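Local coordinates for protein O-ureido-L-serine synthase (Streptomyces lavendulae, PDB 3X44) that uses pyridoxal 5'-phosphate to add hydroxyurea to O-acetyl-L-serine, making O-ureido-L-serine for biosynthesis of the antibiotic D-cycloserine, and uses sulfide, its preferred second substrate, to give L-cysteine, at residues L48-D53 and G136-R141. The protein carries 1 engineered substitution. Sequence-based numbering, arbitrary orientation.
Sequences LSVVLD and GWFRAR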
ATOM      1  N   LEU A  48       3.834 -10.286  18.217  1.00 19.75           N
ATOM      2  CA  LEU A  48       2.423 -10.300  17.851  1.00 20.15           C
ATOM      3  C   LEU A  48       1.943 -11.733  17.643  1.00 19.19           C
ATOM      4  O   LEU A  48       0.880 -12.128  18.128  1.00 16.14           O
ATOM      5  CB  LEU A  48       2.210  -9.501  16.561  1.00 21.14           C
ATOM      6  CG  LEU A  48       0.789  -9.478  16.000  1.00 24.26           C
ATOM      7  CD1 LEU A  48      -0.116  -8.697  16.939  1.00 24.64           C
ATOM      8  CD2 LEU A  48       0.796  -8.857  14.616  1.00 27.32           C
ATOM      9  N   SER A  49       2.745 -12.509  16.921  1.00 17.49           N
ATOM     10  CA  SER A  49       2.396 -13.882  16.620  1.00 17.50           C
ATOM     11  C   SER A  49       2.199 -14.756  17.844  1.00 16.26           C
ATOM     12  O   SER A  49       1.190 -15.447  17.954  1.00 18.74           O
ATOM     13  CB  SER A  49       3.454 -14.517  15.726  1.00 19.15           C
ATOM     14  OG  SER A  49       3.013 -15.793  15.299  1.00 19.39           O
ATOM     15  N   VAL A  50       3.168 -14.732  18.752  1.00 19.19           N
ATOM     16  CA  VAL A  50       3.098 -15.541  19.959  1.00 20.36           C
ATOM     17  C   VAL A  50       1.896 -15.159  20.821  1.00 20.75           C
ATOM     18  O   VAL A  50       1.201 -16.026  21.356  1.00 17.55           O
ATOM     19  CB  VAL A  50       4.394 -15.400  20.793  1.00 22.73           C
ATOM     20  CG1 VAL A  50       4.244 -16.142  22.110  1.00 21.78           C
ATOM     21  CG2 VAL A  50       5.589 -15.949  19.999  1.00 22.06           C
ATOM     22  N   VAL A  51       1.653 -13.860  20.942  1.00 18.55           N
ATOM     23  CA  VAL A  51       0.537 -13.351  21.733  1.00 18.89           C
ATOM     24  C   VAL A  51      -0.813 -13.734  21.116  1.00 20.67           C
ATOM     25  O   VAL A  51      -1.709 -14.217  21.813  1.00 20.29           O
ATOM     26  CB  VAL A  51       0.629 -11.812  21.868  1.00 17.47           C
ATOM     27  CG1 VAL A  51      -0.696 -11.232  22.336  1.00 16.39           C
ATOM     28  CG2 VAL A  51       1.731 -11.461  22.842  1.00 15.23           C
ATOM     29  N   LEU A  52      -0.956 -13.525  19.811  1.00 19.43           N
ATOM     30  CA  LEU A  52      -2.196 -13.871  19.116  1.00 20.28           C
ATOM     31  C   LEU A  52      -2.461 -15.375  19.218  1.00 22.25           C
ATOM     32  O   LEU A  52      -3.583 -15.805  19.473  1.00 20.05           O
ATOM     33  CB  LEU A  52      -2.112 -13.470  17.641  1.00 22.57           C
ATOM     34  CG  LEU A  52      -2.090 -11.973  17.307  1.00 21.38           C
ATOM     35  CD1 LEU A  52      -2.062 -11.807  15.801  1.00 22.04           C
ATOM     36  CD2 LEU A  52      -3.303 -11.270  17.903  1.00 22.31           C
ATOM     37  N   ASP A  53      -1.411 -16.166  19.020  1.00 21.30           N
ATOM     38  CA  ASP A  53      -1.509 -17.620  19.090  1.00 20.56           C
ATOM     39  C   ASP A  53      -1.949 -18.053  20.487  1.00 19.81           C
ATOM     40  O   ASP A  53      -2.822 -18.909  20.642  1.00 18.23           O
ATOM     41  CB  ASP A  53      -0.146 -18.241  18.764  1.00 19.96           C
ATOM     42  CG  ASP A  53      -0.112 -19.742  19.011  1.00 20.46           C
ATOM     43  OD1 ASP A  53      -0.635 -20.489  18.164  1.00 22.32           O
ATOM     44  OD2 ASP A  53       0.444 -20.166  20.045  1.00 22.39           O
ATOM     45  N   GLY A 136       3.217 -18.200  37.783  1.00 33.62           N
ATOM     46  CA  GLY A 136       2.214 -18.578  36.799  1.00 32.41           C
ATOM     47  C   GLY A 136       2.168 -17.758  35.519  1.00 29.94           C
ATOM     48  O   GLY A 136       1.224 -17.873  34.735  1.00 30.34           O
ATOM     49  N   TRP A 137       3.187 -16.935  35.298  1.00 28.66           N
ATOM     50  CA  TRP A 137       3.243 -16.094  34.106  1.00 24.21           C
ATOM     51  C   TRP A 137       3.344 -16.916  32.831  1.00 22.36           C
ATOM     52  O   TRP A 137       3.812 -18.055  32.855  1.00 23.05           O
ATOM     53  CB  TRP A 137       4.438 -15.153  34.197  1.00 24.59           C
ATOM     54  CG  TRP A 137       4.436 -14.318  35.424  1.00 26.24           C
ATOM     55  CD1 TRP A 137       3.357 -14.001  36.204  1.00 26.25           C
ATOM     56  CD2 TRP A 137       5.562 -13.650  36.001  1.00 26.31           C
ATOM     57  NE1 TRP A 137       3.745 -13.171  37.230  1.00 27.66           N
ATOM     58  CE2 TRP A 137       5.093 -12.939  37.129  1.00 24.89           C
ATOM     59  CE3 TRP A 137       6.922 -13.580  35.672  1.00 24.85           C
ATOM     60  CZ2 TRP A 137       5.937 -12.167  37.930  1.00 25.76           C
ATOM     61  CZ3 TRP A 137       7.761 -12.812  36.471  1.00 26.33           C
ATOM     62  CH2 TRP A 137       7.263 -12.115  37.588  1.00 22.33           C
ATOM     63  N   PHE A 138       2.899 -16.339  31.719  1.00 22.92           N
ATOM     64  CA  PHE A 138       2.949 -17.019  30.426  1.00 22.83           C
ATOM     65  C   PHE A 138       4.355 -16.878  29.856  1.00 24.55           C
ATOM     66  O   PHE A 138       4.953 -15.805  29.932  1.00 23.60           O
ATOM     67  CB  PHE A 138       1.926 -16.397  29.468  1.00 22.42           C
ATOM     68  CG  PHE A 138       2.055 -16.863  28.042  1.00 24.14           C
ATOM     69  CD1 PHE A 138       1.585 -18.118  27.657  1.00 24.65           C
ATOM     70  CD2 PHE A 138       2.643 -16.045  27.080  1.00 22.63           C
ATOM     71  CE1 PHE A 138       1.702 -18.550  26.334  1.00 24.78           C
ATOM     72  CE2 PHE A 138       2.763 -16.467  25.761  1.00 24.31           C
ATOM     73  CZ  PHE A 138       2.292 -17.722  25.386  1.00 23.85           C
ATOM     74  N   ARG A 139       4.885 -17.965  29.305  1.00 24.31           N
ATOM     75  CA  ARG A 139       6.217 -17.954  28.712  1.00 25.49           C
ATOM     76  C   ARG A 139       6.083 -17.901  27.195  1.00 24.31           C
ATOM     77  O   ARG A 139       5.414 -18.741  26.599  1.00 25.02           O
ATOM     78  CB  ARG A 139       6.996 -19.218  29.099  1.00 26.84           C
ATOM     79  CG  ARG A 139       7.433 -19.287  30.552  1.00 29.16           C
ATOM     80  CD  ARG A 139       8.795 -18.642  30.758  1.00 30.27           C
ATOM     81  NE  ARG A 139       9.835 -19.270  29.945  1.00 30.21           N
ATOM     82  CZ  ARG A 139      10.422 -18.685  28.906  1.00 29.34           C
ATOM     83  NH1 ARG A 139      10.073 -17.454  28.550  1.00 23.86           N
ATOM     84  NH2 ARG A 139      11.357 -19.331  28.224  1.00 26.89           N
ATOM     85  N   ALA A 140       6.712 -16.914  26.568  1.00 21.46           N
ATOM     86  CA  ALA A 140       6.648 -16.806  25.119  1.00 20.88           C
ATOM     87  C   ALA A 140       7.455 -17.935  24.471  1.00 18.80           C
ATOM     88  O   ALA A 140       7.128 -18.384  23.376  1.00 22.33           O
ATOM     89  CB  ALA A 140       7.179 -15.443  24.666  1.00 19.96           C
ATOM     90  N   ARG A 141       8.493 -18.399  25.163  1.00 17.09           N
ATOM     91  CA  ARG A 141       9.371 -19.468  24.660  1.00 17.21           C
ATOM     92  C   ARG A 141       9.749 -19.216  23.211  1.00 15.14           C
ATOM     93  O   ARG A 141       9.558 -20.079  22.359  1.00 17.75           O
ATOM     94  CB  ARG A 141       8.684 -20.836  24.768  1.00 16.37           C
ATOM     95  CG  ARG A 141       8.020 -21.089  26.096  1.00 19.65           C
ATOM     96  CD  ARG A 141       7.876 -22.582  26.367  1.00 23.61           C
ATOM     97  NE  ARG A 141       7.618 -22.829  27.785  1.00 30.59           N
ATOM     98  CZ  ARG A 141       8.564 -22.971  28.711  1.00 32.27           C
ATOM     99  NH1 ARG A 141       9.847 -22.895  28.376  1.00 31.60           N
ATOM    100  NH2 ARG A 141       8.229 -23.178  29.977  1.00 34.93           N
TER
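Val50 meets both Phe138 and Ala140, and does so almost entirely through one methyl group. Val50 CB leaves helix 43-56 toward 136-141 but remains 4.8 Å from Ala140 CB. From there the branches part. CG1 stands anti to the backbone N (chi1 174°), which carries it forward to 138-140; Val50 CG2 lies beside that nitrogen and comes no nearer than 4.4 Å, to Ala140 O. CG1 therefore does the touching. Val50 CG1 packs on the backbone and methyl of Ala140, lying 3.9 Å from Ala140 CA, with Ala140 CB hardly farther. Val50 CG1 also meets the Phe138 ring at its edge, in the plane, 4.0 Å from Phe138 CE2 and nearly as close to CZ. The phenyl faces are thus turned away from this methyl. Phe138 reaches the spot because its own CG is anti to its backbone N (chi1 170°), extending the ring toward the helix. The touch is apolar and small. Ala140 O, which also lies near CG1, accepts a hydrogen bond from Asn145 ND2, and Asn145 packs on Val50 as well. Ile66 and Leu60 adjoin Phe138. Arg139 points the other way, forming salt bridges with Glu68 and Asp129. This is helix-on-sheet packing in a type II PLP enzyme, near the bound ligand without lining its pocket: the Ala140 side chain is about 9 Å from it. Helix 43-56, beginning at engineered Ala43 in place of the cofactor-bearing lysine, lies against edge strand 138-139 of the four-stranded parallel sheet and the following loop. That strand is hydrogen-bonded to strand 65-70, while Val51, pointing away from 136-141, packs on helix 73-85.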